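Local coordinates for flavodoxin-like domain (Synechococcus elongatus PCC 6301, PDB 3HLY), which probably binds a flavin mononucleotide and serves in electron transfer, as the flavodoxin-like domain of a larger cyanobacterial flavoprotein, at residues 5-10 against 16-21; 11-16 against 120-125. All coordinates share one frame; numbering follows the deposited sequence.

Interaction 1 of 2, residues 5-10 against 16-21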
loop_
_atom_site.group_PDB
_atom_site.type_symbol
_atom_site.label_atom_id
_atom_site.label_comp_id
_atom_site.label_asym_id
_atom_site.label_seq_id
_atom_site.Cartn_x
_atom_site.Cartn_y
_atom_site.Cartn_z
ATOM N N ILE A 5 -4.855 0.544 2.917
ATOM C CA ILE A 5 -3.966 -0.494 2.422
ATOM C C ILE A 5 -4.687 -1.203 1.282
ATOM O O ILE A 5 -5.759 -1.789 1.470
ATOM C CB ILE A 5 -3.601 -1.504 3.520
ATOM C CG1 ILE A 5 -2.873 -0.771 4.655
ATOM C CG2 ILE A 5 -2.703 -2.596 2.953
ATOM C CD1 ILE A 5 -2.383 -1.681 5.767
ATOM N N GLY A 6 -4.115 -1.106 0.087
ATOM C CA GLY A 6 -4.705 -1.742 -1.075
ATOM C C GLY A 6 -3.807 -2.840 -1.613
ATOM O O GLY A 6 -2.582 -2.694 -1.643
ATOM N N TYR A 7 -4.409 -3.951 -2.026
ATOM C CA TYR A 7 -3.649 -5.076 -2.569
ATOM C C TYR A 7 -4.571 -5.998 -3.344
ATOM O O TYR A 7 -5.769 -5.752 -3.432
ATOM C CB TYR A 7 -2.981 -5.877 -1.445
ATOM C CG TYR A 7 -3.950 -6.375 -0.400
ATOM C CD1 TYR A 7 -4.515 -5.497 0.523
ATOM C CD2 TYR A 7 -4.337 -7.718 -0.357
ATOM C CE1 TYR A 7 -5.442 -5.934 1.459
ATOM C CE2 TYR A 7 -5.273 -8.169 0.583
ATOM C CZ TYR A 7 -5.818 -7.266 1.486
ATOM O OH TYR A 7 -6.736 -7.681 2.424
ATOM N N LEU A 8 -4.010 -7.062 -3.909
ATOM C CA LEU A 8 -4.816 -8.025 -4.648
ATOM C C LEU A 8 -4.998 -9.282 -3.817
ATOM O O LEU A 8 -4.031 -9.862 -3.324
ATOM C CB LEU A 8 -4.162 -8.400 -5.985
ATOM C CG LEU A 8 -4.263 -7.417 -7.152
ATOM C CD1 LEU A 8 -3.366 -6.224 -6.890
ATOM C CD2 LEU A 8 -3.835 -8.116 -8.438
ATOM N N SER A 9 -6.241 -9.708 -3.663
ATOM C CA SER A 9 -6.508 -10.910 -2.900
ATOM C C SER A 9 -5.805 -12.093 -3.528
ATOM O O SER A 9 -5.883 -12.306 -4.732
ATOM C CB SER A 9 -8.007 -11.193 -2.847
ATOM O OG SER A 9 -8.639 -10.362 -1.890
ATOM N N ASP A 10 -5.104 -12.853 -2.701
ATOM C CA ASP A 10 -4.417 -14.053 -3.138
ATOM C C ASP A 10 -3.413 -13.916 -4.279
ATOM O O ASP A 10 -3.261 -14.837 -5.080
ATOM C CB ASP A 10 -5.458 -15.126 -3.478
ATOM C CG ASP A 10 -6.446 -15.346 -2.344
ATOM O OD1 ASP A 10 -6.037 -15.178 -1.176
ATOM O OD2 ASP A 10 -7.625 -15.686 -2.604
ATOM N N ARG A 16 -0.690 -11.622 3.270
ATOM C CA ARG A 16 0.223 -11.754 4.392
ATOM C C ARG A 16 1.155 -10.573 4.656
ATOM O O ARG A 16 1.403 -10.216 5.800
ATOM C CB ARG A 16 1.035 -13.028 4.190
ATOM C CG ARG A 16 1.353 -13.760 5.451
ATOM C CD ARG A 16 1.531 -15.228 5.141
ATOM N NE ARG A 16 0.310 -15.845 4.632
ATOM C CZ ARG A 16 0.226 -17.117 4.253
ATOM N NH1 ARG A 16 1.293 -17.905 4.320
ATOM N NH2 ARG A 16 -0.929 -17.607 3.820
ATOM N N LEU A 17 1.693 -9.979 3.607
ATOM C CA LEU A 17 2.561 -8.830 3.804
ATOM C C LEU A 17 1.669 -7.657 4.219
ATOM O O LEU A 17 1.979 -6.929 5.156
ATOM C CB LEU A 17 3.287 -8.501 2.511
ATOM C CG LEU A 17 4.163 -9.620 1.949
ATOM C CD1 LEU A 17 4.317 -9.458 0.446
ATOM C CD2 LEU A 17 5.487 -9.594 2.642
ATOM N N SER A 18 0.541 -7.503 3.533
ATOM C CA SER A 18 -0.377 -6.406 3.843
ATOM C C SER A 18 -0.935 -6.513 5.267
ATOM O O SER A 18 -1.101 -5.496 5.937
ATOM C CB SER A 18 -1.500 -6.329 2.793
ATOM O OG SER A 18 -2.422 -7.410 2.883
ATOM N N GLN A 19 -1.193 -7.734 5.744
ATOM C CA GLN A 19 -1.708 -7.928 7.101
ATOM C C GLN A 19 -0.652 -7.579 8.153
ATOM O O GLN A 19 -0.966 -7.022 9.201
ATOM C CB GLN A 19 -2.144 -9.382 7.305
ATOM C CG GLN A 19 -3.548 -9.688 6.848
ATOM C CD GLN A 19 -3.832 -11.180 6.833
ATOM O OE1 GLN A 19 -3.168 -11.963 7.524
ATOM N NE2 GLN A 19 -4.824 -11.581 6.048
ATOM N N ALA A 20 0.597 -7.946 7.870
ATOM C CA ALA A 20 1.719 -7.671 8.755
ATOM C C ALA A 20 1.897 -6.146 8.884
ATOM O O ALA A 20 2.109 -5.635 9.977
ATOM C CB ALA A 20 2.983 -8.299 8.191
ATOM N N ILE A 21 1.820 -5.425 7.776
ATOM C CA ILE A 21 1.947 -3.961 7.825
ATOM C C ILE A 21 0.745 -3.417 8.589
ATOM O O ILE A 21 0.887 -2.503 9.413
ATOM C CB ILE A 21 1.958 -3.345 6.404
ATOM C CG1 ILE A 21 3.224 -3.756 5.657
ATOM C CG2 ILE A 21 1.949 -1.812 6.464
ATOM C CD1 ILE A 21 3.106 -3.559 4.108
#
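Ser18 touches both Ile5 and Tyr7, and it is the first residue of helix segment 16-21 to meet the strand. Its OG stands 3.4 Å above the plane of the Tyr7 ring, over the centre, and its CB also lies on that face, 4.1 Å from the Tyr7 ring centroid in a CH-pi contact. With chi1 71° the hydroxyl is set between the backbone N and the carbonyl carbon of its own residue, within hydrogen-bonding reach of two carbonyl oxygens while it rests on the ring: Ser14 O is the stronger partner and Asp15 O the second, the single proton being shared or given to one of them. A serine suits this buried place: it is small enough to let a tyrosine lie flat against the helix, and its polar atom is satisfied by its own helix. Roughly at right angles to its contact with the ring, Ser18 CB meets the CG2 branch of Ile5 at 3.9 Å.

One turn on, Ile21 continues the same helix face. Its CG2 methyl approaches Ile5 CD1 at 4.4 Å, a loose apolar touch between two branched side chains. Ile5 thus divides its branches: CG2, anti to the backbone N, goes to Ser18, and the longer arm through CG1 carries CD1 to Ile21.

Strand 5-7 and helix 16-21 run almost exactly antiparallel, at 175°, their axes 9.4 Å apart. This is the first half of a beta-alpha-beta crossover, strand 3-7, helix 14-27, strand 32-36, in the parallel sheet of the flavodoxin-like fold.

Interaction 2 of 2, residues 11-16 against 120-125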
loop_
_atom_site.group_PDB
_atom_site.type_symbol
_atom_site.label_atom_id
_atom_site.label_comp_id
_atom_site.label_asym_id
_atom_site.label_seq_id
_atom_site.Cartn_x
_atom_site.Cartn_y
_atom_site.Cartn_z
ATOM N N TYR A 11 -2.731 -12.776 -4.350
ATOM C CA TYR A 11 -1.699 -12.556 -5.359
ATOM C C TYR A 11 -0.369 -12.590 -4.619
ATOM O O TYR A 11 -0.095 -11.732 -3.782
ATOM C CB TYR A 11 -1.856 -11.193 -6.041
ATOM C CG TYR A 11 -0.813 -10.952 -7.108
ATOM C CD1 TYR A 11 -0.125 -9.742 -7.179
ATOM C CD2 TYR A 11 -0.496 -11.947 -8.039
ATOM C CE1 TYR A 11 0.858 -9.529 -8.144
ATOM C CE2 TYR A 11 0.483 -11.745 -9.009
ATOM C CZ TYR A 11 1.159 -10.537 -9.052
ATOM O OH TYR A 11 2.160 -10.347 -9.975
ATOM N N GLY A 12 0.459 -13.581 -4.918
ATOM C CA GLY A 12 1.731 -13.684 -4.228
ATOM C C GLY A 12 1.501 -13.763 -2.725
ATOM O O GLY A 12 0.698 -14.573 -2.254
ATOM N N TYR A 13 2.197 -12.919 -1.970
ATOM C CA TYR A 13 2.049 -12.889 -0.519
ATOM C C TYR A 13 1.382 -11.597 -0.064
ATOM O O TYR A 13 1.569 -11.165 1.073
ATOM C CB TYR A 13 3.415 -13.036 0.147
ATOM C CG TYR A 13 3.980 -14.433 0.040
ATOM C CD1 TYR A 13 3.850 -15.343 1.092
ATOM C CD2 TYR A 13 4.624 -14.856 -1.119
ATOM C CE1 TYR A 13 4.352 -16.641 0.986
ATOM C CE2 TYR A 13 5.127 -16.149 -1.234
ATOM C CZ TYR A 13 4.988 -17.032 -0.181
ATOM O OH TYR A 13 5.489 -18.305 -0.301
ATOM N N SER A 14 0.598 -10.988 -0.954
ATOM C CA SER A 14 -0.092 -9.739 -0.647
ATOM C C SER A 14 -0.922 -9.777 0.637
ATOM O O SER A 14 -0.798 -8.884 1.474
ATOM C CB SER A 14 -0.993 -9.321 -1.812
ATOM O OG SER A 14 -0.224 -8.826 -2.886
ATOM N N ASP A 15 -1.777 -10.789 0.791
ATOM C CA ASP A 15 -2.599 -10.888 2.002
ATOM C C ASP A 15 -1.726 -10.794 3.257
ATOM O O ASP A 15 -1.982 -10.000 4.167
ATOM C CB ASP A 15 -3.342 -12.230 2.071
ATOM C CG ASP A 15 -4.369 -12.400 0.972
ATOM O OD1 ASP A 15 -5.326 -11.593 0.898
ATOM O OD2 ASP A 15 -4.222 -13.357 0.182
ATOM N N ARG A 16 -0.690 -11.622 3.270
ATOM C CA ARG A 16 0.223 -11.754 4.392
ATOM C C ARG A 16 1.155 -10.573 4.656
ATOM O O ARG A 16 1.403 -10.216 5.800
ATOM C CB ARG A 16 1.035 -13.028 4.190
ATOM C CG ARG A 16 1.353 -13.760 5.451
ATOM C CD ARG A 16 1.531 -15.228 5.141
ATOM N NE ARG A 16 0.310 -15.845 4.632
ATOM C CZ ARG A 16 0.226 -17.117 4.253
ATOM N NH1 ARG A 16 1.293 -17.905 4.320
ATOM N NH2 ARG A 16 -0.929 -17.607 3.820
ATOM N N LYS A 120 12.454 -10.268 -2.510
ATOM C CA LYS A 120 12.983 -10.957 -3.686
ATOM C C LYS A 120 13.128 -12.445 -3.408
ATOM O O LYS A 120 14.107 -13.075 -3.815
ATOM C CB LYS A 120 14.340 -10.361 -4.073
ATOM N N ASP A 121 12.146 -12.996 -2.704
ATOM C CA ASP A 121 12.133 -14.410 -2.351
ATOM C C ASP A 121 10.961 -14.655 -1.410
ATOM O O ASP A 121 10.238 -13.727 -1.047
ATOM C CB ASP A 121 13.439 -14.795 -1.669
ATOM N N GLN A 122 10.770 -15.905 -1.015
ATOM C CA GLN A 122 9.689 -16.245 -0.108
ATOM C C GLN A 122 9.799 -15.430 1.177
ATOM O O GLN A 122 10.804 -15.493 1.883
ATOM C CB GLN A 122 9.745 -17.726 0.235
ATOM C CG GLN A 122 8.607 -18.207 1.104
ATOM C CD GLN A 122 8.844 -19.613 1.602
ATOM O OE1 GLN A 122 9.239 -20.495 0.834
ATOM N NE2 GLN A 122 8.602 -19.837 2.892
ATOM N N PRO A 123 8.763 -14.642 1.492
ATOM C CA PRO A 123 8.778 -13.829 2.708
ATOM C C PRO A 123 9.056 -14.681 3.940
ATOM O O PRO A 123 8.334 -15.632 4.219
ATOM C CB PRO A 123 7.380 -13.233 2.732
ATOM C CG PRO A 123 7.104 -13.027 1.286
ATOM C CD PRO A 123 7.587 -14.324 0.666
ATOM N N THR A 124 10.112 -14.343 4.667
ATOM C CA THR A 124 10.457 -15.071 5.875
ATOM C C THR A 124 9.901 -14.291 7.058
ATOM O O THR A 124 9.280 -13.239 6.879
ATOM C CB THR A 124 11.989 -15.193 6.041
ATOM O OG1 THR A 124 12.577 -13.882 6.049
ATOM C CG2 THR A 124 12.589 -16.008 4.904
ATOM N N GLU A 125 10.119 -14.803 8.265
ATOM C CA GLU A 125 9.653 -14.116 9.460
ATOM C C GLU A 125 10.324 -12.749 9.510
ATOM O O GLU A 125 9.729 -11.764 9.944
ATOM C CB GLU A 125 10.004 -14.922 10.714
ATOM C CG GLU A 125 9.223 -16.228 10.847
ATOM C CD GLU A 125 7.727 -16.012 11.044
ATOM O OE1 GLU A 125 6.984 -17.018 11.052
ATOM O OE2 GLU A 125 7.291 -14.846 11.195
#
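Tyr13 and Pro123 bury the most surface here, the proline lying against one face of the tyrosine ring. Pro123 CD is placed 3.4 Å above the ring plane, over its centre, and only 11° off the normal, a well-formed CH-pi contact. Proline suits the role because its CD methylene, next to the ring nitrogen, carries slightly polarised hydrogens. Pro123 CG slides toward the root of the tyrosine, 3.6 Å from Tyr13 CG, so that the pyrrolidine covers the ring from its centre toward CB. With its CG anti to the carbonyl carbon (chi1 -72°), Tyr13 sends its ring out from the helix start toward the 120-125 loop.

Gln122 adds a smaller share at the ring's far end. Its CG comes within 3.4 Å of Tyr13 OH, so a methylene, not the amide, makes the closest touch, and the amide plane is nearly parallel to the ring. Were Tyr13 replaced by an alanine, Pro123 CD would probably lose its aromatic face and Gln122 CG the phenol oxygen, leaving a gap between the two loops.

Tyr13 takes the N-cap position of helix 14-27 within the type II' turn from Tyr11 to Ser14, where Gly12 adopts a positive phi. The loop opposite leads into helix 125-144, with Thr124 at its N-cap position, and Tyr128 of that helix touches both Tyr13 and Pro123, so the contact joins the N-terminal ends of two helices.

From the N terminus, strand 3-7 runs into the loop 8-13, and interaction 1 closes this short loop by bringing helix 14-27 back along the strand. Interaction 2 starts inside that loop and reaches across about a hundred residues to the segment before helix 125-144, closing a circuit that takes in most of the sheet. The two cross along the chain: the segments follow in the order 5-10, 11-16, 16-21, 120-125, so they alternate between the contacts, with Arg16 common to both. A probable hydrogen bond from Asp10 N to Asp15 OD2 bridges them. Helix 14-27 is tied to the sheet through one contact and, at its start, to the C-terminal region through the other.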